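PDB 3GQM: protein-glutamine deamidase Cif from Burkholderia pseudomallei, which deamidates a glutamine side chain of host NEDD8 to glutamate, which abolishes cullin-RING ubiquitin ligase activity and inhibits the host cell cycle. Local coordinates for residues A[31-36]-A[164-169]; A[39-44]-A[52-57]; A[79-84]-A[88-93]; A[227-232]-A[240-245]. All blocks are in the same frame, centred on the assembly; numbering follows the deposited sequence.

Contact 1: A[31-36]-A[164-169]; sequences TLRKAT and DLPALT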
loop_
_atom_site.group_PDB
_atom_site.type_symbol
_atom_site.label_atom_id
_atom_site.label_comp_id
_atom_site.label_asym_id
_atom_site.label_seq_id
_atom_site.Cartn_x
_atom_site.Cartn_y
_atom_site.Cartn_z
ATOM N N THR A 31 -0.329 -19.436 1.428
ATOM C CA THR A 31 0.633 -19.849 0.442
ATOM C C THR A 31 0.301 -19.266 -0.940
ATOM O O THR A 31 1.182 -18.806 -1.659
ATOM C CB THR A 31 0.646 -21.415 0.366
ATOM O OG1 THR A 31 1.055 -21.923 1.651
ATOM C CG2 THR A 31 1.599 -21.876 -0.705
ATOM N N LEU A 32 -0.972 -19.279 -1.315
ATOM C CA LEU A 32 -1.362 -18.739 -2.632
ATOM C C LEU A 32 -1.182 -17.208 -2.706
ATOM O O LEU A 32 -0.734 -16.666 -3.704
ATOM C CB LEU A 32 -2.828 -19.063 -2.914
ATOM C CG LEU A 32 -3.165 -20.560 -3.130
ATOM C CD1 LEU A 32 -4.662 -20.743 -3.164
ATOM C CD2 LEU A 32 -2.537 -21.045 -4.397
ATOM N N ARG A 33 -1.616 -16.537 -1.645
ATOM C CA ARG A 33 -1.461 -15.082 -1.460
ATOM C C ARG A 33 0.001 -14.749 -1.719
ATOM O O ARG A 33 0.347 -13.886 -2.563
ATOM C CB ARG A 33 -1.876 -14.732 -0.007
ATOM C CG ARG A 33 -1.863 -13.263 0.330
ATOM C CD ARG A 33 -2.287 -12.976 1.803
ATOM N NE ARG A 33 -2.027 -11.555 2.060
ATOM C CZ ARG A 33 -0.843 -11.032 2.347
ATOM N NH1 ARG A 33 0.227 -11.813 2.535
ATOM N NH2 ARG A 33 -0.742 -9.714 2.537
ATOM N N LYS A 34 0.876 -15.477 -1.052
ATOM C CA LYS A 34 2.323 -15.224 -1.185
ATOM C C LYS A 34 2.804 -15.338 -2.627
ATOM O O LYS A 34 3.534 -14.469 -3.139
ATOM C CB LYS A 34 3.090 -16.147 -0.223
ATOM C CG LYS A 34 4.611 -16.146 -0.407
ATOM C CD LYS A 34 5.192 -16.971 0.725
ATOM C CE LYS A 34 6.590 -17.480 0.415
ATOM N NZ LYS A 34 7.592 -16.377 0.473
ATOM N N ALA A 35 2.380 -16.416 -3.295
ATOM C CA ALA A 35 2.669 -16.576 -4.708
ATOM C C ALA A 35 2.059 -15.510 -5.624
ATOM O O ALA A 35 2.693 -15.098 -6.549
ATOM C CB ALA A 35 2.265 -18.003 -5.196
ATOM N N THR A 36 0.823 -15.102 -5.398
ATOM C CA THR A 36 0.225 -14.028 -6.186
ATOM C C THR A 36 1.066 -12.733 -6.032
ATOM O O THR A 36 1.531 -12.097 -7.025
ATOM C CB THR A 36 -1.248 -13.778 -5.719
ATOM O OG1 THR A 36 -2.026 -14.952 -5.927
ATOM C CG2 THR A 36 -1.938 -12.623 -6.482
ATOM N N ASP A 164 -3.688 -6.158 5.421
ATOM C CA ASP A 164 -4.457 -7.219 4.799
ATOM C C ASP A 164 -4.966 -8.204 5.890
ATOM O O ASP A 164 -4.177 -8.702 6.701
ATOM C CB ASP A 164 -3.544 -7.933 3.822
ATOM C CG ASP A 164 -4.294 -8.902 2.904
ATOM O OD1 ASP A 164 -5.509 -9.074 3.028
ATOM O OD2 ASP A 164 -3.639 -9.525 2.068
ATOM N N LEU A 165 -6.259 -8.434 5.921
ATOM C CA LEU A 165 -6.901 -9.340 6.901
ATOM C C LEU A 165 -7.619 -10.488 6.176
ATOM O O LEU A 165 -8.852 -10.513 6.101
ATOM C CB LEU A 165 -7.920 -8.556 7.760
ATOM C CG LEU A 165 -7.347 -7.339 8.498
ATOM C CD1 LEU A 165 -8.444 -6.407 8.994
ATOM C CD2 LEU A 165 -6.503 -7.775 9.697
ATOM N N PRO A 166 -6.863 -11.435 5.624
ATOM C CA PRO A 166 -7.579 -12.496 4.917
ATOM C C PRO A 166 -8.280 -13.396 5.906
ATOM O O PRO A 166 -7.803 -13.541 7.028
ATOM C CB PRO A 166 -6.470 -13.287 4.208
ATOM C CG PRO A 166 -5.176 -12.931 4.906
ATOM C CD PRO A 166 -5.400 -11.639 5.677
ATOM N N ALA A 167 -9.390 -14.006 5.510
ATOM C CA ALA A 167 -9.969 -15.046 6.392
ATOM C C ALA A 167 -9.174 -16.357 6.247
ATOM O O ALA A 167 -8.888 -16.822 5.136
ATOM C CB ALA A 167 -11.449 -15.246 6.131
ATOM N N LEU A 168 -8.743 -16.883 7.386
ATOM C CA LEU A 168 -7.992 -18.153 7.464
ATOM C C LEU A 168 -8.775 -19.250 8.204
ATOM O O LEU A 168 -9.127 -19.090 9.386
ATOM C CB LEU A 168 -6.603 -17.936 8.098
ATOM C CG LEU A 168 -5.394 -17.614 7.203
ATOM C CD1 LEU A 168 -5.700 -16.921 5.860
ATOM C CD2 LEU A 168 -4.396 -16.789 8.012
ATOM N N THR A 169 -9.044 -20.348 7.489
ATOM C CA THR A 169 -9.863 -21.479 7.991
ATOM C C THR A 169 -9.307 -22.092 9.288
ATOM O O THR A 169 -8.131 -22.448 9.359
ATOM C CB THR A 169 -10.010 -22.569 6.923
ATOM O OG1 THR A 169 -10.290 -21.950 5.662
ATOM C CG2 THR A 169 -11.149 -23.535 7.273
#
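R33 of helix 29-42 meets D164 near the end of strand 159-165 in a buried salt bridge. Along 31-36, L32 comes first. Its carbonyl O accepts from both T36 N and T36 OG1 one turn later. R33 follows and carries the contact. Its CG lies anti to the backbone N (chi1 -176°), and the chain runs extended as far as NE. This carries the guanidinium away from the helix to the aspartate, and the two side chains come from opposite directions. Two nitrogens grip one oxygen side-on: NE of R33 is 2.6 Å from OD2 of D164, and NH2 of R33 is 2.9 Å from that same OD2. The NE bond is the straighter, at 159° against 134°. OD2 lies in the guanidinium plane, but the carboxylate is turned well away from this plane. NE meets OD2 from above the carboxylate plane, and NH2 comes nearer that plane, on the anti side. The other oxygen, D164 OD1, is bonded to Y260 OH. R33 NH1 bonds to G200 O, and Y176 makes a cation-pi contact with R33. These partners would be expected to offset part of the cost of burying the charges. Lower down the arginine, CD touches P166 CG at 4.2 Å. The pair is a buried ion pair between an N-terminal helix and the antiparallel sheet, in a family of the papain-like (CA) peptidase clan.

Contact 2: A[39-44]-A[52-57]; sequences SLMQSL and VMWNDR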
loop_
_atom_site.group_PDB
_atom_site.type_symbol
_atom_site.label_atom_id
_atom_site.label_comp_id
_atom_site.label_asym_id
_atom_site.label_seq_id
_atom_site.Cartn_x
_atom_site.Cartn_y
_atom_site.Cartn_z
ATOM N N SER A 39 4.563 -13.123 -7.875
ATOM C CA SER A 39 4.565 -12.997 -9.333
ATOM C C SER A 39 4.168 -11.584 -9.730
ATOM O O SER A 39 4.775 -11.023 -10.633
ATOM C CB SER A 39 3.677 -14.043 -10.022
ATOM O OG SER A 39 2.315 -13.922 -9.605
ATOM N N LEU A 40 3.193 -10.994 -9.048
ATOM C CA LEU A 40 2.866 -9.570 -9.282
ATOM C C LEU A 40 4.075 -8.645 -9.203
ATOM O O LEU A 40 4.332 -7.865 -10.149
ATOM C CB LEU A 40 1.741 -9.056 -8.365
ATOM C CG LEU A 40 1.423 -7.572 -8.699
ATOM C CD1 LEU A 40 0.556 -7.404 -9.970
ATOM C CD2 LEU A 40 0.822 -6.831 -7.513
ATOM N N MET A 41 4.817 -8.709 -8.088
ATOM C CA MET A 41 6.002 -7.868 -7.934
ATOM C C MET A 41 7.082 -8.090 -9.013
ATOM O O MET A 41 7.717 -7.133 -9.458
ATOM C CB MET A 41 6.627 -7.955 -6.537
ATOM C CG MET A 41 5.676 -7.543 -5.421
ATOM S SD MET A 41 5.384 -5.795 -5.384
ATOM C CE MET A 41 3.678 -5.608 -5.830
ATOM N N GLN A 42 7.299 -9.343 -9.400
ATOM C CA GLN A 42 8.322 -9.640 -10.425
ATOM C C GLN A 42 7.946 -9.039 -11.774
ATOM O O GLN A 42 8.809 -8.697 -12.559
ATOM C CB GLN A 42 8.498 -11.161 -10.616
ATOM C CG GLN A 42 8.891 -11.926 -9.358
ATOM C CD GLN A 42 8.689 -13.459 -9.453
ATOM O OE1 GLN A 42 8.709 -14.153 -8.433
ATOM N NE2 GLN A 42 8.514 -13.982 -10.677
ATOM N N SER A 43 6.663 -8.920 -12.056
ATOM C CA SER A 43 6.198 -8.445 -13.378
ATOM C C SER A 43 6.364 -6.925 -13.587
ATOM O O SER A 43 6.218 -6.417 -14.696
ATOM C CB SER A 43 4.734 -8.796 -13.549
ATOM O OG SER A 43 3.899 -7.872 -12.827
ATOM N N LEU A 44 6.679 -6.216 -12.512
ATOM C CA LEU A 44 6.643 -4.753 -12.489
ATOM C C LEU A 44 7.913 -4.198 -13.114
ATOM O O LEU A 44 8.098 -2.976 -13.216
ATOM C CB LEU A 44 6.498 -4.282 -11.046
ATOM C CG LEU A 44 5.131 -3.925 -10.426
ATOM C CD1 LEU A 44 3.910 -4.594 -11.040
ATOM C CD2 LEU A 44 5.207 -4.142 -8.932
ATOM N N VAL A 52 0.286 0.061 -15.757
ATOM C CA VAL A 52 -1.061 -0.312 -15.345
ATOM C C VAL A 52 -1.189 -0.372 -13.797
ATOM O O VAL A 52 -2.175 0.075 -13.239
ATOM C CB VAL A 52 -1.525 -1.618 -16.055
ATOM C CG1 VAL A 52 -2.722 -2.232 -15.365
ATOM C CG2 VAL A 52 -1.866 -1.314 -17.561
ATOM N N MET A 53 -0.168 -0.872 -13.125
ATOM C CA MET A 53 -0.164 -0.979 -11.640
ATOM C C MET A 53 -0.096 0.422 -10.976
ATOM O O MET A 53 -0.944 0.751 -10.145
ATOM C CB MET A 53 1.007 -1.862 -11.175
ATOM C CG MET A 53 0.865 -2.461 -9.786
ATOM S SD MET A 53 -0.745 -3.289 -9.577
ATOM C CE MET A 53 -1.229 -2.565 -8.017
ATOM N N TRP A 54 0.871 1.234 -11.392
ATOM C CA TRP A 54 1.187 2.488 -10.729
ATOM C C TRP A 54 0.691 3.670 -11.574
ATOM O O TRP A 54 1.410 4.245 -12.377
ATOM C CB TRP A 54 2.688 2.585 -10.437
ATOM C CG TRP A 54 3.301 1.327 -9.776
ATOM C CD1 TRP A 54 4.447 0.668 -10.158
ATOM C CD2 TRP A 54 2.784 0.597 -8.635
ATOM N NE1 TRP A 54 4.680 -0.402 -9.330
ATOM C CE2 TRP A 54 3.684 -0.469 -8.380
ATOM C CE3 TRP A 54 1.660 0.749 -7.811
ATOM C CZ2 TRP A 54 3.480 -1.394 -7.342
ATOM C CZ3 TRP A 54 1.475 -0.142 -6.764
ATOM C CH2 TRP A 54 2.389 -1.189 -6.529
ATOM N N ASN A 55 -0.583 3.981 -11.454
ATOM C CA ASN A 55 -1.152 5.067 -12.217
ATOM C C ASN A 55 -2.059 5.719 -11.192
ATOM O O ASN A 55 -2.539 5.044 -10.274
ATOM C CB ASN A 55 -1.928 4.521 -13.435
ATOM C CG ASN A 55 -2.478 5.631 -14.323
ATOM O OD1 ASN A 55 -3.588 6.094 -14.109
ATOM N ND2 ASN A 55 -1.684 6.100 -15.277
ATOM N N ASP A 56 -2.258 7.019 -11.302
ATOM C CA ASP A 56 -3.051 7.716 -10.283
ATOM C C ASP A 56 -4.482 8.044 -10.692
ATOM O O ASP A 56 -5.107 8.893 -10.066
ATOM C CB ASP A 56 -2.341 8.979 -9.799
ATOM C CG ASP A 56 -2.086 9.968 -10.930
ATOM O OD1 ASP A 56 -1.377 10.948 -10.672
ATOM O OD2 ASP A 56 -2.571 9.761 -12.075
ATOM N N ARG A 57 -5.015 7.384 -11.715
ATOM C CA ARG A 57 -6.455 7.561 -12.008
ATOM C C ARG A 57 -7.208 6.533 -11.192
ATOM O O ARG A 57 -7.010 5.334 -11.387
ATOM C CB ARG A 57 -6.751 7.376 -13.503
#
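This contact is a small hydrophobic core at a helix-helix corner, where helix 29-42 and helix 47-53 are joined by a short turn. L44 sits in the middle and spreads its two methyls over two residues. CD1 of L44 lies 3.9 Å from CG of M53. CD2 of L44 is 3.6 Å from CZ2 of W54, and it approaches the indole obliquely. The side chains of L44 and W54 cross at about a right angle. L44 CG also lies near the indole nitrogen, at 3.7 Å from W54 NE1. That nitrogen is buried here and has no hydrogen-bond partner in the model. M53 has its CG anti to the backbone N (chi1 -159°), which places CG over the centre of the W54 ring, 3.5 Å above its plane. The bends at chi2 and chi3 then turn the sulfur to L40, with M53 SD 4.3 Å from L40 CD1. M41 adds a looser touch, its CE 4.5 Å from CZ2 of W54. S43 OG bonds back to L40 O. Beyond W54, N55 OD1 accepts from R57 N in an Asx turn. Helix 104-116 packs on L40, M53 and W54 through L114, N110 and I111. Helix 192-199 meets M41 and W54 at V192, and helix 262-273 places V272 against L40.

Contact 3: A[79-84]-A[88-93]; sequences TDFGGL and KELTGG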
loop_
_atom_site.group_PDB
_atom_site.type_symbol
_atom_site.label_atom_id
_atom_site.label_comp_id
_atom_site.label_asym_id
_atom_site.label_seq_id
_atom_site.Cartn_x
_atom_site.Cartn_y
_atom_site.Cartn_z
ATOM N N THR A 79 5.612 16.378 -25.143
ATOM C CA THR A 79 5.515 17.302 -26.266
ATOM C C THR A 79 5.005 18.659 -25.805
ATOM O O THR A 79 5.548 19.678 -26.191
ATOM C CB THR A 79 4.575 16.750 -27.369
ATOM O OG1 THR A 79 4.920 15.394 -27.647
ATOM C CG2 THR A 79 4.722 17.533 -28.662
ATOM N N ASP A 80 3.951 18.663 -24.991
ATOM C CA ASP A 80 3.426 19.895 -24.404
ATOM C C ASP A 80 4.609 20.662 -23.842
ATOM O O ASP A 80 4.713 21.871 -24.011
ATOM C CB ASP A 80 2.393 19.597 -23.312
ATOM C CG ASP A 80 1.062 19.049 -23.859
ATOM O OD1 ASP A 80 0.821 19.061 -25.086
ATOM O OD2 ASP A 80 0.225 18.592 -23.050
ATOM N N PHE A 81 5.550 19.956 -23.231
ATOM C CA PHE A 81 6.674 20.604 -22.585
ATOM C C PHE A 81 7.841 20.938 -23.498
ATOM O O PHE A 81 8.871 21.409 -23.002
ATOM C CB PHE A 81 7.148 19.768 -21.397
ATOM C CG PHE A 81 6.378 20.032 -20.159
ATOM C CD1 PHE A 81 6.858 20.921 -19.215
ATOM C CD2 PHE A 81 5.153 19.428 -19.951
ATOM C CE1 PHE A 81 6.133 21.186 -18.050
ATOM C CE2 PHE A 81 4.431 19.674 -18.801
ATOM C CZ PHE A 81 4.917 20.556 -17.847
ATOM N N GLY A 82 7.676 20.697 -24.806
ATOM C CA GLY A 82 8.681 21.025 -25.817
ATOM C C GLY A 82 9.798 20.014 -25.843
ATOM O O GLY A 82 10.972 20.368 -25.954
ATOM N N GLY A 83 9.431 18.741 -25.721
ATOM C CA GLY A 83 10.408 17.665 -25.811
ATOM C C GLY A 83 10.986 17.198 -24.498
ATOM O O GLY A 83 10.953 17.908 -23.465
ATOM N N LEU A 84 11.538 15.999 -24.557
ATOM C CA LEU A 84 12.044 15.302 -23.389
ATOM C C LEU A 84 13.159 16.023 -22.629
ATOM O O LEU A 84 13.098 16.086 -21.393
ATOM C CB LEU A 84 12.464 13.868 -23.740
ATOM C CG LEU A 84 12.609 12.887 -22.570
ATOM C CD1 LEU A 84 11.489 13.029 -21.587
ATOM C CD2 LEU A 84 12.678 11.440 -23.087
ATOM N N LYS A 88 12.683 17.455 -18.628
ATOM C CA LYS A 88 13.514 17.230 -17.466
ATOM C C LYS A 88 13.856 18.559 -16.761
ATOM O O LYS A 88 13.803 18.655 -15.528
ATOM C CB LYS A 88 14.775 16.463 -17.879
ATOM C CG LYS A 88 14.462 15.108 -18.513
ATOM C CD LYS A 88 15.688 14.227 -18.709
ATOM C CE LYS A 88 15.398 13.202 -19.784
ATOM N NZ LYS A 88 16.239 11.983 -19.692
ATOM N N GLU A 89 14.180 19.585 -17.553
ATOM C CA GLU A 89 14.569 20.882 -17.020
ATOM C C GLU A 89 13.507 21.461 -16.115
ATOM O O GLU A 89 13.820 21.965 -15.044
ATOM C CB GLU A 89 14.864 21.865 -18.141
ATOM N N LEU A 90 12.250 21.369 -16.536
ATOM C CA LEU A 90 11.152 22.057 -15.847
ATOM C C LEU A 90 10.382 21.217 -14.799
ATOM O O LEU A 90 9.474 21.734 -14.145
ATOM C CB LEU A 90 10.210 22.716 -16.875
ATOM C CG LEU A 90 10.939 23.572 -17.932
ATOM C CD1 LEU A 90 10.193 23.628 -19.261
ATOM C CD2 LEU A 90 11.286 24.987 -17.424
ATOM N N THR A 91 10.766 19.943 -14.619
ATOM C CA THR A 91 10.119 19.056 -13.627
ATOM C C THR A 91 11.104 18.234 -12.760
ATOM O O THR A 91 10.731 17.186 -12.204
ATOM C CB THR A 91 9.100 18.086 -14.278
ATOM O OG1 THR A 91 9.645 17.593 -15.508
ATOM C CG2 THR A 91 7.745 18.769 -14.533
ATOM N N GLY A 92 12.344 18.701 -12.657
ATOM C CA GLY A 92 13.298 18.124 -11.724
ATOM C C GLY A 92 14.343 17.198 -12.302
ATOM O O GLY A 92 15.340 16.893 -11.643
ATOM N N GLY A 93 14.116 16.735 -13.527
ATOM C CA GLY A 93 15.070 15.852 -14.198
ATOM C C GLY A 93 14.561 14.434 -14.393
ATOM O O GLY A 93 15.318 13.545 -14.788
#
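K88 N bonds to L84 O, 3.1 Å away, at the start of helix 84-91. It is an i to i+4 helical bond, and the residues just before it turn the chain out of helix 67-80. That helix closes at G82 in a Schellman motif, and G83 is the N-cap of the next. The K88 side chain can be followed outward from CB. CB is 3.9 Å from L84 O. CG comes closer, 3.3 Å from that same L84 O, because it lies anti to the carbonyl carbon of K88 (chi1 -59°) and so beside the backbone N. From there the chain is extended. CD only skirts the L84 carbonyl. CE reaches the leucine side chain at 4.0 Å from L84 CG, and lies equally near L84 O. The tip, NZ, makes a long, weak ion pair with D95 OD2. Two residues on, L90 extends back over the corner to F81, the last residue before the Schellman glycine. The F81 ring also packs edge-to-face with Y87. This corner between two helices lies on the surface, away from the annotated active-site residues. L90 CD1 lies at the edge of the F81 ring, near its plane and 4.3 Å from CD1 of F81.

Contact 4: A[227-232]-A[240-245]; sequences RLLASI and HKVDIK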
loop_
_atom_site.group_PDB
_atom_site.type_symbol
_atom_site.label_atom_id
_atom_site.label_comp_id
_atom_site.label_asym_id
_atom_site.label_seq_id
_atom_site.Cartn_x
_atom_site.Cartn_y
_atom_site.Cartn_z
ATOM N N ARG A 227 9.917 0.666 19.125
ATOM C CA ARG A 227 9.768 -0.777 18.928
ATOM C C ARG A 227 8.480 -1.170 18.199
ATOM O O ARG A 227 8.483 -2.103 17.416
ATOM C CB ARG A 227 9.939 -1.562 20.242
ATOM C CG ARG A 227 11.410 -1.597 20.674
ATOM C CD ARG A 227 11.894 -3.016 20.975
ATOM N NE ARG A 227 13.189 -3.062 21.675
ATOM C CZ ARG A 227 13.414 -2.534 22.881
ATOM N NH1 ARG A 227 12.452 -1.876 23.524
ATOM N NH2 ARG A 227 14.619 -2.635 23.438
ATOM N N LEU A 228 7.385 -0.471 18.458
ATOM C CA LEU A 228 6.157 -0.752 17.739
ATOM C C LEU A 228 6.368 -0.498 16.241
ATOM O O LEU A 228 6.027 -1.342 15.399
ATOM C CB LEU A 228 4.994 0.102 18.228
ATOM C CG LEU A 228 4.282 -0.325 19.498
ATOM C CD1 LEU A 228 3.167 0.698 19.779
ATOM C CD2 LEU A 228 3.701 -1.737 19.349
ATOM N N LEU A 229 6.972 0.645 15.931
ATOM C CA LEU A 229 7.228 1.039 14.558
ATOM C C LEU A 229 8.145 0.071 13.820
ATOM O O LEU A 229 7.828 -0.354 12.671
ATOM C CB LEU A 229 7.772 2.471 14.477
ATOM C CG LEU A 229 6.756 3.572 14.839
ATOM C CD1 LEU A 229 7.482 4.863 15.106
ATOM C CD2 LEU A 229 5.644 3.783 13.754
ATOM N N ALA A 230 9.275 -0.258 14.460
ATOM C CA ALA A 230 10.237 -1.176 13.862
ATOM C C ALA A 230 9.604 -2.540 13.672
ATOM O O ALA A 230 9.895 -3.219 12.707
ATOM C CB ALA A 230 11.459 -1.334 14.741
ATOM N N SER A 231 8.781 -2.955 14.620
ATOM C CA SER A 231 8.224 -4.304 14.581
ATOM C C SER A 231 7.162 -4.483 13.485
ATOM O O SER A 231 7.115 -5.505 12.807
ATOM C CB SER A 231 7.701 -4.677 15.962
ATOM O OG SER A 231 6.829 -5.754 15.857
ATOM N N ILE A 232 6.341 -3.456 13.283
ATOM C CA ILE A 232 5.264 -3.514 12.364
ATOM C C ILE A 232 5.715 -3.068 10.950
ATOM O O ILE A 232 5.274 -3.616 9.972
ATOM C CB ILE A 232 4.111 -2.593 12.867
ATOM C CG1 ILE A 232 3.594 -3.080 14.225
ATOM C CG2 ILE A 232 2.965 -2.554 11.870
ATOM C CD1 ILE A 232 2.416 -2.161 14.836
ATOM N N HIS A 240 16.778 0.589 15.674
ATOM C CA HIS A 240 17.814 1.588 15.469
ATOM C C HIS A 240 17.659 2.285 14.157
ATOM O O HIS A 240 18.278 3.325 13.957
ATOM C CB HIS A 240 19.219 1.010 15.640
ATOM C CG HIS A 240 19.477 0.505 17.021
ATOM N ND1 HIS A 240 20.313 1.153 17.905
ATOM C CD2 HIS A 240 18.991 -0.576 17.681
ATOM C CE1 HIS A 240 20.339 0.488 19.049
ATOM N NE2 HIS A 240 19.548 -0.566 18.940
ATOM N N LYS A 241 16.811 1.723 13.290
ATOM C CA LYS A 241 16.432 2.331 11.997
ATOM C C LYS A 241 15.260 3.306 12.064
ATOM O O LYS A 241 14.890 3.873 11.048
ATOM C CB LYS A 241 16.093 1.257 10.960
ATOM C CG LYS A 241 17.253 0.322 10.561
ATOM N N VAL A 242 14.686 3.494 13.248
ATOM C CA VAL A 242 13.504 4.316 13.416
ATOM C C VAL A 242 13.849 5.686 14.066
ATOM O O VAL A 242 14.601 5.730 15.037
ATOM C CB VAL A 242 12.446 3.558 14.223
ATOM C CG1 VAL A 242 11.236 4.406 14.449
ATOM C CG2 VAL A 242 12.029 2.270 13.474
ATOM N N ASP A 243 13.316 6.792 13.528
ATOM C CA ASP A 243 13.565 8.111 14.124
ATOM C C ASP A 243 12.280 8.720 14.669
ATOM O O ASP A 243 11.539 9.385 13.939
ATOM C CB ASP A 243 14.244 9.044 13.093
ATOM C CG ASP A 243 14.704 10.394 13.704
ATOM O OD1 ASP A 243 14.551 10.643 14.944
ATOM O OD2 ASP A 243 15.250 11.200 12.920
ATOM N N ILE A 244 11.976 8.488 15.943
ATOM C CA ILE A 244 10.708 9.020 16.468
ATOM C C ILE A 244 10.619 10.564 16.535
ATOM O O ILE A 244 9.528 11.100 16.640
ATOM C CB ILE A 244 10.242 8.362 17.804
ATOM C CG1 ILE A 244 11.151 8.759 18.981
ATOM C CG2 ILE A 244 10.069 6.868 17.640
ATOM C CD1 ILE A 244 10.518 9.807 19.812
ATOM N N LYS A 245 11.754 11.265 16.433
ATOM C CA LYS A 245 11.750 12.721 16.352
ATOM C C LYS A 245 11.059 13.239 15.095
ATOM O O LYS A 245 10.814 14.432 15.012
ATOM C CB LYS A 245 13.179 13.310 16.349
ATOM C CG LYS A 245 14.022 13.120 17.593
ATOM C CD LYS A 245 15.513 13.053 17.171
ATOM C CE LYS A 245 16.273 14.422 17.141
ATOM N NZ LYS A 245 15.666 15.588 16.363
#
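V242 holds CG1 anti to its backbone N (chi1 178°), which leaves CG2 anti to the carbonyl carbon and splits its two methyls between neighbouring residues of helix 222-233. CG1 goes to L229 and CG2 to A230. L229 has its CG anti to the carbonyl carbon (chi1 -69°), and its CD1 comes forward to meet the valine. CD1 of L229 lies 3.8 Å from CG1 of V242, and CB of L229 is 4.0 Å from that same CG1. The two side chains cross at about a right angle. On the other branch, CG2 of V242 rests 3.9 Å from CB of A230. The alanine has only this one carbon to offer, so the loop can come close to the helix: the CA atoms of A230 and V242 are 6.4 Å apart. I244 joins from further along the loop. Its branch methyl CG2 touches CD1 of L229 at 4.1 Å, while the rest of the side chain leads away. CD1 of L229 thus receives a methyl from each of V242 and I244. The contact is wholly apolar. Between V242 and I244, the CB of D243 points away from the helix, and its OD1 accepts from K245 N at 3.2 Å in an Asx turn. The backbone of D243 is tied to that of A186. Helix 222-233 is met at L228 and I232 by helix 206-212, with S231 OG bonded to E208. The loop 240-245 packs against L229 and A230 and leads on towards strand 253-260.

Contacts 1 and 2 share helix 29-42, and their centres are 19 Å apart. Contact 2 is nested along the chain inside the loop that contact 1 closes, as is contact 3. Contact 4 opens only after contact 1 has closed. Contact 3 is the outlier. Its centre lies 29 Å from the centre of the chain and 43 Å from that of contact 1, and it lies away from the annotated active-site residues. Each of the other three has a side chain within about 11 Å of a residue inferred to be catalytic. The R33 side chain is about 11 Å from that of Q179. The side chain of W54 is about 10 Å from those of Q179 and C104, and that of L229 about 8 Å from that of H159.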